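Local structure of uncharacterized hypothetical protein FTT_1539c (Francisella tularensis subsp. tularensis, 4QVR) at residues A[65-77]-A[319-333]. The protein is of unknown function, a DUF6844-family protein from Francisella tularensis that probably carries a secretion signal. Residues are numbered along the deposited sequence; the frame is centred on the assembly and turned at random.
Sequences DMGADVANLNNAI and RVGFGEDNKPYILAY
With CG of Asn74 beside the backbone N (chi1 -79°) and OD1 nearly eclipsing CA, the side chain of Asn74 is laid along the backbone of Phe322 and bonds to both of its polar atoms. Phe322 N donates to Asn74 OD1 at 3.1 Å, in the carbonyl plane and on a lone pair, while Asn74 ND2 gives Phe322 O a straighter bond of 3.0 Å, at an N-H...O angle of 169°. Using both ends of the amide fixes its rotation, and OD1 also lies close to the CA of Gly321. The CA-CB bond of Phe322 points toward the helix, which packs on the ring: Val70 CG2 covers one face, 4.1 Å from Phe322 CD2, and Leu73 CD1 comes to the edge near the ring plane. Met66, a selenomethionine, touches Phe322 CZ with its CG, while SE lies farther from the ring.

These residues pack the first modelled helix, 67-78, against the hairpin of strands 318-322 and 328-337, whose connection holds a type I turn from Gly323 to Asn326. Strand 318-322 is an outermost strand of a four-stranded antiparallel sheet, and the axis of 67-77 crosses that of 319-322 at -122°.

Further along, CD1 of Ile77 is carried by an extended chain to the CA of Gly321, 3.9 Å away, and to Leu331 CD1. Ile77 CG1 meets Arg319 CB as the two side chains run past each other in opposite directions. Tyr304, from a loop, also touches Ile77 and Leu331. Between Leu73 and Val320 a water donates to both carbonyl oxygens, 2.8 Å from Leu73 O and 2.9 Å from Val320 O, linking helix and strand where Leu73 CB approaches Val320 O directly. Leu252 of strand 251-261 touches the side chains of both Leu73 and Val320.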
loop_
_atom_site.group_PDB
_atom_site.type_symbol
_atom_site.label_atom_id
_atom_site.label_comp_id
_atom_site.label_asym_id
_atom_site.label_seq_id
_atom_site.Cartn_x
_atom_site.Cartn_y
_atom_site.Cartn_z
ATOM N N ASP A 65 2.831 15.369 19.098
ATOM C CA ASP A 65 4.196 15.409 18.489
ATOM C C ASP A 65 4.403 14.184 17.607
ATOM O O ASP A 65 3.855 13.120 17.894
ATOM C CB ASP A 65 5.269 15.417 19.592
ATOM C CG ASP A 65 6.655 15.773 19.070
ATOM O OD1 ASP A 65 6.783 16.151 17.884
ATOM O OD2 ASP A 65 7.622 15.683 19.856
HETATM N N MSE A 66 5.186 14.329 16.539
HETATM C CA MSE A 66 5.490 13.192 15.655
HETATM C C MSE A 66 6.758 12.526 16.152
HETATM O O MSE A 66 7.055 11.390 15.801
HETATM C CB MSE A 66 5.573 13.645 14.189
HETATM C CG MSE A 66 4.723 12.763 13.254
HETATM SE SE MSE A 66 3.186 13.729 12.442
HETATM C CE MSE A 66 2.319 14.463 14.057
ATOM N N GLY A 67 7.491 13.245 17.000
ATOM C CA GLY A 67 8.741 12.792 17.611
ATOM C C GLY A 67 9.263 11.403 17.309
ATOM O O GLY A 67 10.186 11.239 16.513
ATOM N N ALA A 68 8.667 10.409 17.959
ATOM C CA ALA A 68 9.092 9.006 17.843
ATOM C C ALA A 68 9.362 8.539 16.426
ATOM O O ALA A 68 10.478 8.139 16.085
ATOM C CB ALA A 68 8.051 8.089 18.479
ATOM N N ASP A 69 8.334 8.606 15.599
ATOM C CA ASP A 69 8.439 8.086 14.255
ATOM C C ASP A 69 9.372 8.844 13.296
ATOM O O ASP A 69 9.782 8.263 12.292
ATOM C CB ASP A 69 7.036 7.847 13.651
ATOM C CG ASP A 69 6.222 9.125 13.494
ATOM O OD1 ASP A 69 6.785 10.160 13.072
ATOM O OD2 ASP A 69 4.997 9.072 13.757
ATOM N N VAL A 70 9.740 10.096 13.600
ATOM C CA VAL A 70 10.643 10.852 12.704
ATOM C C VAL A 70 11.909 10.027 12.406
ATOM O O VAL A 70 12.382 10.001 11.268
ATOM C CB VAL A 70 11.005 12.274 13.243
ATOM C CG1 VAL A 70 12.074 12.937 12.377
ATOM C CG2 VAL A 70 9.770 13.170 13.305
ATOM N N ALA A 71 12.439 9.352 13.427
ATOM C CA ALA A 71 13.618 8.488 13.279
ATOM C C ALA A 71 13.212 7.098 12.782
ATOM O O ALA A 71 14.034 6.384 12.221
ATOM C CB ALA A 71 14.366 8.365 14.599
ATOM N N ASN A 72 11.959 6.702 13.018
ATOM C CA ASN A 72 11.467 5.400 12.551
ATOM C C ASN A 72 11.237 5.447 11.051
ATOM O O ASN A 72 11.735 4.596 10.307
ATOM C CB ASN A 72 10.149 5.013 13.230
ATOM C CG ASN A 72 10.265 4.920 14.740
ATOM O OD1 ASN A 72 9.319 5.244 15.470
ATOM N ND2 ASN A 72 11.426 4.495 15.219
ATOM N N LEU A 73 10.474 6.444 10.608
ATOM C CA LEU A 73 10.180 6.591 9.188
ATOM C C LEU A 73 11.427 6.979 8.395
ATOM O O LEU A 73 11.635 6.449 7.304
ATOM C CB LEU A 73 9.015 7.562 8.954
ATOM C CG LEU A 73 7.708 7.124 9.626
ATOM C CD1 LEU A 73 6.567 8.042 9.252
ATOM C CD2 LEU A 73 7.355 5.691 9.265
ATOM N N ASN A 74 12.270 7.871 8.931
ATOM C CA ASN A 74 13.498 8.250 8.215
ATOM C C ASN A 74 14.518 7.110 8.168
ATOM O O ASN A 74 15.169 6.891 7.145
ATOM C CB ASN A 74 14.140 9.540 8.772
ATOM C CG ASN A 74 13.442 10.821 8.291
ATOM O OD1 ASN A 74 12.401 10.784 7.627
ATOM N ND2 ASN A 74 14.038 11.962 8.608
ATOM N N ASN A 75 14.670 6.376 9.260
ATOM C CA ASN A 75 15.624 5.257 9.251
ATOM C C ASN A 75 15.195 4.127 8.319
ATOM O O ASN A 75 16.051 3.441 7.752
ATOM C CB ASN A 75 15.894 4.718 10.659
ATOM C CG ASN A 75 16.630 5.722 11.534
ATOM O OD1 ASN A 75 17.117 6.750 11.047
ATOM N ND2 ASN A 75 16.719 5.429 12.831
ATOM N N ALA A 76 13.882 3.937 8.173
ATOM C CA ALA A 76 13.339 2.910 7.294
ATOM C C ALA A 76 13.703 3.247 5.837
ATOM O O ALA A 76 14.106 2.371 5.064
ATOM C CB ALA A 76 11.835 2.791 7.475
ATOM N N ILE A 77 13.578 4.526 5.482
ATOM C CA ILE A 77 13.966 5.000 4.163
ATOM C C ILE A 77 15.461 4.722 3.898
ATOM O O ILE A 77 15.829 4.261 2.816
ATOM C CB ILE A 77 13.698 6.518 4.018
ATOM C CG1 ILE A 77 12.189 6.788 3.981
ATOM C CG2 ILE A 77 14.347 7.053 2.751
ATOM C CD1 ILE A 77 11.827 8.254 4.010
ATOM N N ARG A 319 6.858 6.410 0.479
ATOM C CA ARG A 319 7.324 6.501 1.862
ATOM C C ARG A 319 7.118 7.915 2.325
ATOM O O ARG A 319 7.150 8.836 1.523
ATOM C CB ARG A 319 8.831 6.219 1.989
ATOM C CG ARG A 319 9.317 4.846 1.551
ATOM C CD ARG A 319 8.832 3.713 2.451
ATOM N NE ARG A 319 9.388 2.491 1.928
ATOM C CZ ARG A 319 8.861 1.774 0.956
ATOM N NH1 ARG A 319 7.687 2.092 0.424
ATOM N NH2 ARG A 319 9.508 0.703 0.529
ATOM N N VAL A 320 6.932 8.092 3.620
ATOM C CA VAL A 320 6.832 9.409 4.171
ATOM C C VAL A 320 8.085 9.648 4.966
ATOM O O VAL A 320 8.526 8.795 5.726
ATOM C CB VAL A 320 5.610 9.599 5.080
ATOM C CG1 VAL A 320 5.656 10.960 5.749
ATOM C CG2 VAL A 320 4.327 9.469 4.272
ATOM N N GLY A 321 8.663 10.821 4.768
ATOM C CA GLY A 321 9.846 11.227 5.496
ATOM C C GLY A 321 9.666 12.661 5.954
ATOM O O GLY A 321 8.639 13.303 5.663
ATOM N N PHE A 322 10.678 13.166 6.648
ATOM C CA PHE A 322 10.666 14.525 7.199
ATOM C C PHE A 322 12.039 15.129 6.989
ATOM O O PHE A 322 13.034 14.531 7.379
ATOM C CB PHE A 322 10.315 14.480 8.681
ATOM C CG PHE A 322 8.978 13.832 8.969
ATOM C CD1 PHE A 322 7.799 14.563 8.887
ATOM C CD2 PHE A 322 8.901 12.487 9.323
ATOM C CE1 PHE A 322 6.580 13.971 9.157
ATOM C CE2 PHE A 322 7.684 11.894 9.590
ATOM C CZ PHE A 322 6.516 12.633 9.505
ATOM N N GLY A 323 12.094 16.299 6.353
ATOM C CA GLY A 323 13.374 16.956 6.042
ATOM C C GLY A 323 13.980 17.796 7.157
ATOM O O GLY A 323 13.452 17.838 8.273
ATOM N N GLU A 324 15.102 18.446 6.840
ATOM C CA GLU A 324 15.828 19.327 7.774
ATOM C C GLU A 324 14.866 20.248 8.522
ATOM O O GLU A 324 14.835 20.275 9.752
ATOM C CB GLU A 324 16.844 20.188 7.001
ATOM C CG GLU A 324 18.064 19.449 6.444
ATOM C CD GLU A 324 19.187 19.265 7.458
ATOM O OE1 GLU A 324 19.809 18.179 7.463
ATOM O OE2 GLU A 324 19.456 20.201 8.252
ATOM N N ASP A 325 14.065 20.975 7.748
ATOM C CA ASP A 325 13.075 21.933 8.261
ATOM C C ASP A 325 11.880 21.346 9.048
ATOM O O ASP A 325 10.953 22.086 9.381
ATOM C CB ASP A 325 12.525 22.757 7.081
ATOM C CG ASP A 325 11.851 21.887 6.005
ATOM O OD1 ASP A 325 11.958 20.643 6.075
ATOM O OD2 ASP A 325 11.226 22.446 5.080
ATOM N N ASN A 326 11.900 20.042 9.344
ATOM C CA ASN A 326 10.800 19.354 10.058
ATOM C C ASN A 326 9.525 19.190 9.193
ATOM O O ASN A 326 8.449 18.902 9.721
ATOM C CB ASN A 326 10.458 20.041 11.402
ATOM C CG ASN A 326 11.645 20.100 12.363
ATOM O OD1 ASN A 326 12.749 19.659 12.039
ATOM N ND2 ASN A 326 11.415 20.647 13.556
ATOM N N LYS A 327 9.663 19.354 7.870
ATOM C CA LYS A 327 8.541 19.233 6.923
ATOM C C LYS A 327 8.408 17.831 6.327
ATOM O O LYS A 327 9.395 17.245 5.866
ATOM C CB LYS A 327 8.688 20.223 5.755
ATOM C CG LYS A 327 8.392 21.677 6.081
ATOM C CD LYS A 327 6.921 21.882 6.417
ATOM C CE LYS A 327 6.598 23.349 6.648
ATOM N NZ LYS A 327 5.152 23.555 6.947
ATOM N N PRO A 328 7.177 17.296 6.318
ATOM C CA PRO A 328 6.989 15.989 5.728
ATOM C C PRO A 328 7.024 16.045 4.219
ATOM O O PRO A 328 6.643 17.023 3.603
ATOM C CB PRO A 328 5.589 15.573 6.193
ATOM C CG PRO A 328 4.898 16.843 6.567
ATOM C CD PRO A 328 5.966 17.790 7.001
ATOM N N TYR A 329 7.484 14.970 3.622
ATOM C CA TYR A 329 7.517 14.894 2.195
ATOM C C TYR A 329 7.239 13.449 1.860
ATOM O O TYR A 329 7.403 12.560 2.695
ATOM C CB TYR A 329 8.879 15.365 1.665
ATOM C CG TYR A 329 10.028 14.586 2.242
ATOM C CD1 TYR A 329 10.226 13.271 1.890
ATOM C CD2 TYR A 329 10.911 15.159 3.133
ATOM C CE1 TYR A 329 11.265 12.540 2.405
ATOM C CE2 TYR A 329 11.965 14.427 3.656
ATOM C CZ TYR A 329 12.131 13.117 3.278
ATOM O OH TYR A 329 13.161 12.354 3.765
ATOM N N ILE A 330 6.824 13.208 0.631
ATOM C CA ILE A 330 6.519 11.873 0.202
ATOM C C ILE A 330 7.473 11.457 -0.897
ATOM O O ILE A 330 7.652 12.185 -1.860
ATOM C CB ILE A 330 5.076 11.820 -0.298
ATOM C CG1 ILE A 330 4.158 12.187 0.876
ATOM C CG2 ILE A 330 4.752 10.435 -0.856
ATOM C CD1 ILE A 330 2.788 12.653 0.473
ATOM N N LEU A 331 8.100 10.298 -0.730
ATOM C CA LEU A 331 9.004 9.774 -1.726
ATOM C C LEU A 331 8.253 8.693 -2.451
ATOM O O LEU A 331 7.421 8.027 -1.866
ATOM C CB LEU A 331 10.240 9.176 -1.095
ATOM C CG LEU A 331 11.062 10.118 -0.235
ATOM C CD1 LEU A 331 12.305 9.381 0.243
ATOM C CD2 LEU A 331 11.444 11.341 -1.022
ATOM N N ALA A 332 8.537 8.550 -3.737
ATOM C CA ALA A 332 7.921 7.547 -4.576
ATOM C C ALA A 332 9.023 6.919 -5.395
ATOM O O ALA A 332 9.790 7.632 -6.065
ATOM C CB ALA A 332 6.911 8.171 -5.499
ATOM N N TYR A 333 9.093 5.592 -5.341
ATOM C CA TYR A 333 10.083 4.829 -6.090
ATOM C C TYR A 333 9.545 4.359 -7.407
ATOM O O TYR A 333 8.362 4.103 -7.535
ATOM C CB TYR A 333 10.476 3.601 -5.298
ATOM C CG TYR A 333 11.065 3.912 -3.939
ATOM C CD1 TYR A 333 12.363 4.370 -3.820
ATOM C CD2 TYR A 333 10.331 3.707 -2.773
ATOM C CE1 TYR A 333 12.922 4.648 -2.568
ATOM C CE2 TYR A 333 10.886 3.954 -1.523
ATOM C CZ TYR A 333 12.182 4.439 -1.430
ATOM O OH TYR A 333 12.737 4.696 -0.200
HETATM O O HOH W 1 9.286 5.959 5.899
HETATM O O HOH W 2 11.988 1.463 3.147
#